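Local structure of periplasmic His/Glu/Gln/Arg/opine family-binding protein (Silicibacter pomeroyi, 3I6V) at residues 55-60 and 70-75; 127-132 and 143-148; 210-213 and 219-222. The protein binds lysine in the cleft of a periplasmic solute-binding fold and probably delivers such basic amino acids or related compounds to an ABC transporter. All blocks are in the same frame, centred on the assembly; numbering follows the deposited sequence. Where two conformers were deposited one is given.

The contacts follow one another along the chain: contact 1 (55-60 with 70-75), contact 2 (127-132 with 143-148) and contact 3 (210-213 with 219-222). Contact 1 joins helix 56-61 to a loop that lines the lysine pocket. Contact 2, in the other lobe, joins strand 127-131 of the mixed sheet to the loop leading into strand 148-152; its centre is about 22 Å from that of contact 1, with nearest atoms about 8 Å apart. Contact 3 lays the end of the modelled chain on helix 207-216, about 23 Å and 30 Å between centres from contacts 1 and 2. None touches another, so each joins its own part of the two-lobed fold; contact 1 alone holds ligand-binding residues.

Contact 1 (55-60 and 70-75); sequences SIIPNL and AGMSIT. With LYS (lysine), chain B.
Ile-56, Ile-57, Ala-70 and Met-72 meet with no aromatic ring among them; the flat group at this loop is the carboxylate of the bound lysine, on the side of Met-72 and Ser-73. Its O accepts the N-H of Ser-73 at 2.8 Å from Ser-73 N, nearly straight at 164°. The lysine's alpha-amino N is gripped by Gly-71 O at 3.0 Å and by Ser-73 OG at 2.9 Å. Met-72 itself turns the other way, toward helix 56-61. Its chain runs out extended and then bends at the last torsion (chi3 -84°), which lays CE against both isoleucines of the helix: Ile-57 CG1 lies 3.6 Å from Met-72 CE, and Ile-56 CG2 lies 3.8 Å from it. Farther back, Ile-56 CD1 rests on Ala-70 CB at 3.9 Å. Phe-84 and Trp-53 also touch Met-72, and Trp-53 lines the lysine pocket of this family 3 solute-binding protein together with 71-73; Arg-78, Gln-112, Glu-12 and Ile-116 give the ligand further hydrogen bonds. The chemistry is thus divided: dispersion between aliphatic groups and a thioether joins the loop to the helix, whereas Gly-71 and Ser-73 hold the alpha-amino group and one carboxylate oxygen of the ligand.

Contact 2 (127-132 and 143-148); sequences TLVEFA and NGEADA
Phe-131 and Glu-145 approach from opposite directions, the carboxylate meeting the ring at its edge. The touching point is CZ: Glu-145 OE2 lies 3.5 Å from Phe-131 CZ, near the ring plane, and Glu-145 CD lies in that plane, 3.9 Å from Phe-131 CZ. The planes are 75° apart, so the carboxylate stands steeply to the ring; that it is at the edge and not over a face follows from CD lying in the ring plane. Its other oxygen is also close, Glu-145 OE1 being 4.0 Å from Phe-131 CZ. This is a contact of an anion with the weakly positive C-H rim of an aromatic ring, probably mildly favourable, and not a hydrogen bond.

The torsions account for the reach. Glu-145 sets CG opposite its backbone N (chi1 162°) and stays stretched from there on, which carries the carboxylate across to the strand. Val-129, two residues before Phe-131 on the same side of the strand, flanks the acid, with Val-129 CG2 4.2 Å from Glu-145 OE2. Ala-146 also points its methyl at the strand but stays at a looser 4.5 Å from Ala-146 CB to Val-129 CG1.

Just before Glu-145, Gly-144 ends helix 134-142 in a Schellman motif with positive phi (79°), after which the chain turns back toward the sheet. Phe-131 also packs on Thr-137 and Ala-140 of that helix, while Val-129 and Ala-146 both touch Ile-108. Strand 127-131, helix 134-142 and strand 148-152 form a beta-alpha-beta crossover: the two strands lie parallel to strand 108-112 and flank it, as in the alpha/beta lobes of periplasmic solute-binding proteins.

Contact 3 (210-213 and 219-222); sequences TMIK and DAAV
Lys-213 and Ala-220 bring the backbones nearest, their CA atoms 5.9 Å apart. Residues 210-213 are regular helix within 207-216, whereas 220-222 run extended, with psi 144° at Ala-220 and 129° at Ala-221. The chain has also reversed: the CA path from Ala-220 to Val-222 runs roughly against that from Thr-210 to Lys-213. Alternation follows from the extended course, with Ala-220 and Val-222 directed at the helix and Ala-221 turned away.

Ile-212 provides the inner half of the contact through one branch. Its CG2 meets the methyl of Ala-220, 3.8 Å from Ile-212 CG2 to Ala-220 CB, and comes equally close to the backbone, with Ala-221 O 3.8 Å from Ile-212 CG2. Val-222 closes the row, its CG1 lying 4.2 Å from Ile-212 CG2. Ile-212 also touches Phe-30 of helix 30-42, Pro-90 and Tyr-223, so this tail and the last helix pack together on the lobe that holds helix 30-42.

Lys-213 forms the outer half with its aliphatic chain, which crosses the valine at about a right angle. Lys-213 CE lies 3.8 Å from Val-222 CG1. The last torsion bends the chain (chi4 140°), leaving Lys-213 NZ 4.0 Å from Val-222 CG2.

Chemically this is mostly apolar packing, with one carbonyl oxygen against the isoleucine methyl: an isoleucine branch, an alanine methyl, a valine and lysine methylenes hold the last ordered residues against helix 207-216 by shape and dispersion, with the ammonium group at the margin.

Contact 1 (55-60 and 70-75)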
loop_
_atom_site.group_PDB
_atom_site.type_symbol
_atom_site.label_atom_id
_atom_site.label_comp_id
_atom_site.label_asym_id
_atom_site.label_seq_id
_atom_site.Cartn_x
_atom_site.Cartn_y
_atom_site.Cartn_z
ATOM N N SER A 55 -0.498 8.486 -10.758
ATOM C CA SER A 55 -1.299 9.694 -10.793
ATOM C C SER A 55 -2.398 9.694 -9.694
ATOM O O SER A 55 -3.304 10.502 -9.759
ATOM C CB SER A 55 -1.939 9.818 -12.203
ATOM O OG SER A 55 -2.781 8.685 -12.447
ATOM N N ILE A 56 -2.320 8.802 -8.697
ATOM C CA ILE A 56 -3.423 8.651 -7.733
ATOM C C ILE A 56 -3.593 9.896 -6.842
ATOM O O ILE A 56 -4.721 10.249 -6.466
ATOM C CB ILE A 56 -3.308 7.328 -6.908
ATOM C CG1 ILE A 56 -4.666 6.919 -6.348
ATOM C CG2 ILE A 56 -2.147 7.404 -5.836
ATOM C CD1 ILE A 56 -4.745 5.405 -5.997
ATOM N N ILE A 57 -2.491 10.576 -6.534
ATOM C CA ILE A 57 -2.583 11.809 -5.768
ATOM C C ILE A 57 -3.117 12.972 -6.634
ATOM O O ILE A 57 -4.094 13.590 -6.249
ATOM C CB ILE A 57 -1.288 12.149 -4.999
ATOM C CG1 ILE A 57 -1.101 11.172 -3.821
ATOM C CG2 ILE A 57 -1.341 13.607 -4.473
ATOM C CD1 ILE A 57 0.184 11.464 -2.943
ATOM N N PRO A 58 -2.483 13.274 -7.792
ATOM C CA PRO A 58 -3.037 14.406 -8.598
ATOM C C PRO A 58 -4.496 14.213 -8.983
ATOM O O PRO A 58 -5.263 15.180 -8.978
ATOM C CB PRO A 58 -2.157 14.433 -9.872
ATOM C CG PRO A 58 -0.983 13.585 -9.602
ATOM C CD PRO A 58 -1.174 12.817 -8.287
ATOM N N ASN A 59 -4.901 12.974 -9.272
ATOM C CA ASN A 59 -6.304 12.728 -9.635
ATOM C C ASN A 59 -7.311 12.827 -8.470
ATOM O O ASN A 59 -8.498 13.095 -8.711
ATOM C CB ASN A 59 -6.442 11.427 -10.444
ATOM C CG ASN A 59 -5.790 11.548 -11.835
ATOM O OD1 ASN A 59 -5.367 12.631 -12.234
ATOM N ND2 ASN A 59 -5.729 10.446 -12.566
ATOM N N LEU A 60 -6.855 12.612 -7.226
ATOM C CA LEU A 60 -7.654 12.964 -6.052
ATOM C C LEU A 60 -7.791 14.478 -5.992
ATOM O O LEU A 60 -8.894 15.007 -5.804
ATOM C CB LEU A 60 -6.977 12.481 -4.739
ATOM C CG LEU A 60 -7.515 13.095 -3.427
ATOM C CD1 LEU A 60 -8.907 12.554 -3.123
ATOM C CD2 LEU A 60 -6.601 12.775 -2.236
ATOM N N ALA A 70 -5.276 2.777 -0.600
ATOM C CA ALA A 70 -4.428 2.131 -1.609
ATOM C C ALA A 70 -3.056 1.822 -1.024
ATOM O O ALA A 70 -2.028 2.076 -1.661
ATOM C CB ALA A 70 -4.285 3.060 -2.872
ATOM N N GLY A 71 -3.040 1.290 0.196
ATOM C CA GLY A 71 -1.784 0.943 0.896
ATOM C C GLY A 71 -0.775 2.086 0.998
ATOM O O GLY A 71 0.426 1.843 1.002
ATOM N N MET A 72 -1.268 3.323 1.097
ATOM C CA MET A 72 -0.409 4.536 1.036
ATOM C C MET A 72 0.048 4.886 2.458
ATOM O O MET A 72 -0.796 5.151 3.306
ATOM C CB MET A 72 -1.191 5.733 0.467
ATOM C CG MET A 72 -0.335 7.067 0.262
ATOM S SD MET A 72 -1.215 8.410 -0.555
ATOM C CE MET A 72 -0.952 7.909 -2.237
ATOM N N SER A 73 1.360 4.883 2.690
ATOM C CA SER A 73 1.919 5.301 3.963
ATOM C C SER A 73 1.712 6.781 4.211
ATOM O O SER A 73 1.844 7.616 3.292
ATOM C CB SER A 73 3.423 5.023 3.995
ATOM O OG SER A 73 3.648 3.608 4.015
ATOM N N ILE A 74 1.404 7.102 5.459
ATOM C CA ILE A 74 1.281 8.496 5.889
ATOM C C ILE A 74 2.706 9.075 5.936
ATOM O O ILE A 74 3.547 8.513 6.608
ATOM C CB ILE A 74 0.660 8.563 7.277
ATOM C CG1 ILE A 74 -0.797 8.134 7.224
ATOM C CG2 ILE A 74 0.706 10.035 7.836
ATOM C CD1 ILE A 74 -1.347 7.646 8.606
ATOM N N THR A 75 2.995 10.149 5.192
ATOM C CA THR A 75 4.318 10.781 5.274
ATOM C C THR A 75 4.183 12.303 5.268
ATOM O O THR A 75 3.172 12.854 4.793
ATOM C CB THR A 75 5.241 10.432 4.104
ATOM O OG1 THR A 75 4.752 11.095 2.925
ATOM C CG2 THR A 75 5.307 8.903 3.876
HETATM N N LYS B . 3.334 2.072 1.604
HETATM C CA LYS B . 4.331 2.464 0.553
HETATM C C LYS B . 4.172 3.918 0.169
HETATM O O LYS B . 3.199 4.547 0.607
HETATM C CB LYS B . 4.179 1.565 -0.699
HETATM C CG LYS B . 2.873 1.745 -1.473
HETATM C CD LYS B . 2.813 0.728 -2.665
HETATM C CE LYS B . 1.534 0.906 -3.562
HETATM N NZ LYS B . 1.487 -0.201 -4.648
HETATM O OXT LYS B . 5.003 4.478 -0.603
#

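Contact 2 (127-132 and 143-148)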
loop_
_atom_site.group_PDB
_atom_site.type_symbol
_atom_site.label_atom_id
_atom_site.label_comp_id
_atom_site.label_asym_id
_atom_site.label_seq_id
_atom_site.Cartn_x
_atom_site.Cartn_y
_atom_site.Cartn_z
ATOM N N THR A 127 21.651 1.697 -7.141
ATOM C CA THR A 127 21.107 2.339 -8.329
ATOM C C THR A 127 19.595 2.039 -8.390
ATOM O O THR A 127 19.188 0.876 -8.391
ATOM C CB THR A 127 21.833 1.845 -9.592
ATOM O OG1 THR A 127 23.175 2.330 -9.551
ATOM C CG2 THR A 127 21.172 2.351 -10.878
ATOM N N LEU A 128 18.779 3.093 -8.402
ATOM C CA LEU A 128 17.321 2.937 -8.402
ATOM C C LEU A 128 16.783 2.786 -9.821
ATOM O O LEU A 128 17.059 3.608 -10.662
ATOM C CB LEU A 128 16.667 4.169 -7.764
ATOM C CG LEU A 128 15.139 4.305 -7.899
ATOM C CD1 LEU A 128 14.401 3.179 -7.246
ATOM C CD2 LEU A 128 14.638 5.674 -7.365
ATOM N N VAL A 129 15.982 1.762 -10.069
ATOM C CA VAL A 129 15.110 1.783 -11.242
ATOM C C VAL A 129 13.629 1.717 -10.806
ATOM O O VAL A 129 13.213 0.830 -10.038
ATOM C CB VAL A 129 15.505 0.687 -12.317
ATOM C CG1 VAL A 129 15.515 -0.708 -11.700
ATOM C CG2 VAL A 129 14.581 0.742 -13.549
ATOM N N GLU A 130 12.848 2.666 -11.307
ATOM C CA GLU A 130 11.430 2.798 -10.939
ATOM C C GLU A 130 10.493 2.160 -11.951
ATOM O O GLU A 130 10.705 2.315 -13.137
ATOM C CB GLU A 130 11.088 4.277 -10.824
ATOM C CG GLU A 130 11.761 4.902 -9.621
ATOM C CD GLU A 130 11.389 6.363 -9.422
ATOM O OE1 GLU A 130 10.472 6.637 -8.621
ATOM O OE2 GLU A 130 12.039 7.242 -10.026
ATOM N N PHE A 131 9.454 1.480 -11.464
ATOM C CA PHE A 131 8.423 0.866 -12.297
ATOM C C PHE A 131 7.040 1.345 -11.861
ATOM O O PHE A 131 6.799 1.573 -10.669
ATOM C CB PHE A 131 8.490 -0.676 -12.173
ATOM C CG PHE A 131 9.765 -1.234 -12.690
ATOM C CD1 PHE A 131 10.876 -1.383 -11.843
ATOM C CD2 PHE A 131 9.907 -1.503 -14.052
ATOM C CE1 PHE A 131 12.087 -1.848 -12.326
ATOM C CE2 PHE A 131 11.129 -1.973 -14.552
ATOM C CZ PHE A 131 12.219 -2.142 -13.683
ATOM N N ALA A 132 6.135 1.460 -12.830
ATOM C CA ALA A 132 4.780 1.987 -12.605
ATOM C C ALA A 132 3.946 1.112 -11.681
ATOM O O ALA A 132 3.118 1.632 -10.919
ATOM C CB ALA A 132 4.052 2.200 -13.976
ATOM N N ASN A 143 13.388 -11.658 -14.142
ATOM C CA ASN A 143 14.018 -11.706 -15.456
ATOM C C ASN A 143 15.466 -11.176 -15.481
ATOM O O ASN A 143 16.089 -11.081 -16.542
ATOM C CB ASN A 143 13.116 -11.018 -16.491
ATOM C CG ASN A 143 11.727 -11.648 -16.557
ATOM O OD1 ASN A 143 11.578 -12.863 -16.397
ATOM N ND2 ASN A 143 10.706 -10.824 -16.765
ATOM N N GLY A 144 16.000 -10.846 -14.297
ATOM C CA GLY A 144 17.409 -10.430 -14.150
ATOM C C GLY A 144 17.759 -9.002 -14.520
ATOM O O GLY A 144 18.930 -8.633 -14.498
ATOM N N GLU A 145 16.766 -8.187 -14.863
ATOM C CA GLU A 145 17.012 -6.768 -15.127
ATOM C C GLU A 145 17.441 -6.001 -13.848
ATOM O O GLU A 145 18.091 -4.964 -13.925
ATOM C CB GLU A 145 15.798 -6.090 -15.798
ATOM C CG GLU A 145 15.851 -4.538 -15.689
ATOM C CD GLU A 145 14.616 -3.784 -16.228
ATOM O OE1 GLU A 145 13.613 -4.418 -16.652
ATOM O OE2 GLU A 145 14.671 -2.531 -16.218
ATOM N N ALA A 146 17.086 -6.522 -12.680
ATOM C CA ALA A 146 17.460 -5.882 -11.431
ATOM C C ALA A 146 17.969 -6.914 -10.440
ATOM O O ALA A 146 17.475 -8.047 -10.391
ATOM C CB ALA A 146 16.261 -5.103 -10.841
ATOM N N ASP A 147 18.948 -6.504 -9.640
ATOM C CA ASP A 147 19.533 -7.337 -8.571
ATOM C C ASP A 147 18.578 -7.709 -7.439
ATOM O O ASP A 147 18.675 -8.787 -6.838
ATOM C CB ASP A 147 20.794 -6.626 -8.023
ATOM C CG ASP A 147 21.902 -6.531 -9.074
ATOM O OD1 ASP A 147 22.263 -5.413 -9.535
ATOM O OD2 ASP A 147 22.376 -7.614 -9.486
ATOM N N ALA A 148 17.663 -6.797 -7.112
ATOM C CA ALA A 148 16.676 -7.052 -6.079
ATOM C C ALA A 148 15.536 -6.038 -6.198
ATOM O O ALA A 148 15.626 -5.068 -6.941
ATOM C CB ALA A 148 17.317 -6.980 -4.675
#

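Contact 3 (210-213 and 219-222)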
loop_
_atom_site.group_PDB
_atom_site.type_symbol
_atom_site.label_atom_id
_atom_site.label_comp_id
_atom_site.label_asym_id
_atom_site.label_seq_id
_atom_site.Cartn_x
_atom_site.Cartn_y
_atom_site.Cartn_z
ATOM N N THR A 210 -9.254 -8.018 13.558
ATOM C CA THR A 210 -9.746 -9.261 12.938
ATOM C C THR A 210 -9.579 -9.179 11.434
ATOM O O THR A 210 -9.084 -10.120 10.837
ATOM C CB THR A 210 -11.229 -9.530 13.276
ATOM O OG1 THR A 210 -11.391 -9.518 14.692
ATOM C CG2 THR A 210 -11.710 -10.915 12.711
ATOM N N MET A 211 -9.989 -8.060 10.827
ATOM C CA MET A 211 -9.815 -7.851 9.379
ATOM C C MET A 211 -8.339 -7.915 8.999
ATOM O O MET A 211 -7.987 -8.553 8.021
ATOM C CB MET A 211 -10.502 -6.551 8.923
ATOM C CG MET A 211 -10.698 -6.397 7.415
ATOM S SD MET A 211 -11.661 -4.977 6.921
ATOM C CE MET A 211 -13.207 -5.223 7.801
ATOM N N ILE A 212 -7.465 -7.322 9.813
ATOM C CA ILE A 212 -6.061 -7.359 9.516
ATOM C C ILE A 212 -5.504 -8.800 9.520
ATOM O O ILE A 212 -4.778 -9.193 8.600
ATOM C CB ILE A 212 -5.232 -6.487 10.476
ATOM C CG1 ILE A 212 -5.540 -4.989 10.252
ATOM C CG2 ILE A 212 -3.763 -6.773 10.249
ATOM C CD1 ILE A 212 -4.849 -4.045 11.270
ATOM N N LYS A 213 -5.825 -9.564 10.566
ATOM C CA LYS A 213 -5.361 -10.959 10.666
ATOM C C LYS A 213 -5.957 -11.801 9.524
ATOM O O LYS A 213 -5.244 -12.567 8.899
ATOM C CB LYS A 213 -5.671 -11.561 12.058
ATOM C CG LYS A 213 -4.773 -11.031 13.177
ATOM C CD LYS A 213 -5.297 -11.398 14.567
ATOM C CE LYS A 213 -4.423 -10.778 15.666
ATOM N NZ LYS A 213 -5.282 -10.261 16.821
ATOM N N ASP A 219 -0.010 -13.613 12.490
ATOM C CA ASP A 219 1.126 -12.922 13.086
ATOM C C ASP A 219 1.256 -11.447 12.704
ATOM O O ASP A 219 2.200 -10.782 13.149
ATOM C CB ASP A 219 2.428 -13.670 12.781
ATOM C CG ASP A 219 2.604 -14.908 13.660
ATOM O OD1 ASP A 219 2.206 -14.864 14.865
ATOM O OD2 ASP A 219 3.135 -15.928 13.146
ATOM N N ALA A 220 0.318 -10.942 11.904
ATOM C CA ALA A 220 0.304 -9.527 11.496
ATOM C C ALA A 220 0.268 -8.565 12.696
ATOM O O ALA A 220 -0.368 -8.843 13.726
ATOM C CB ALA A 220 -0.863 -9.251 10.560
ATOM N N ALA A 221 0.962 -7.440 12.560
ATOM C CA ALA A 221 0.921 -6.390 13.567
ATOM C C ALA A 221 -0.495 -5.830 13.687
ATOM O O ALA A 221 -1.140 -5.493 12.680
ATOM C CB ALA A 221 1.939 -5.286 13.220
ATOM N N VAL A 222 -1.003 -5.759 14.915
ATOM C CA VAL A 222 -2.351 -5.247 15.156
ATOM C C VAL A 222 -2.343 -4.126 16.197
ATOM O O VAL A 222 -1.303 -3.775 16.705
ATOM C CB VAL A 222 -3.307 -6.371 15.577
ATOM C CG1 VAL A 222 -3.598 -7.270 14.379
ATOM C CG2 VAL A 222 -2.719 -7.170 16.773
#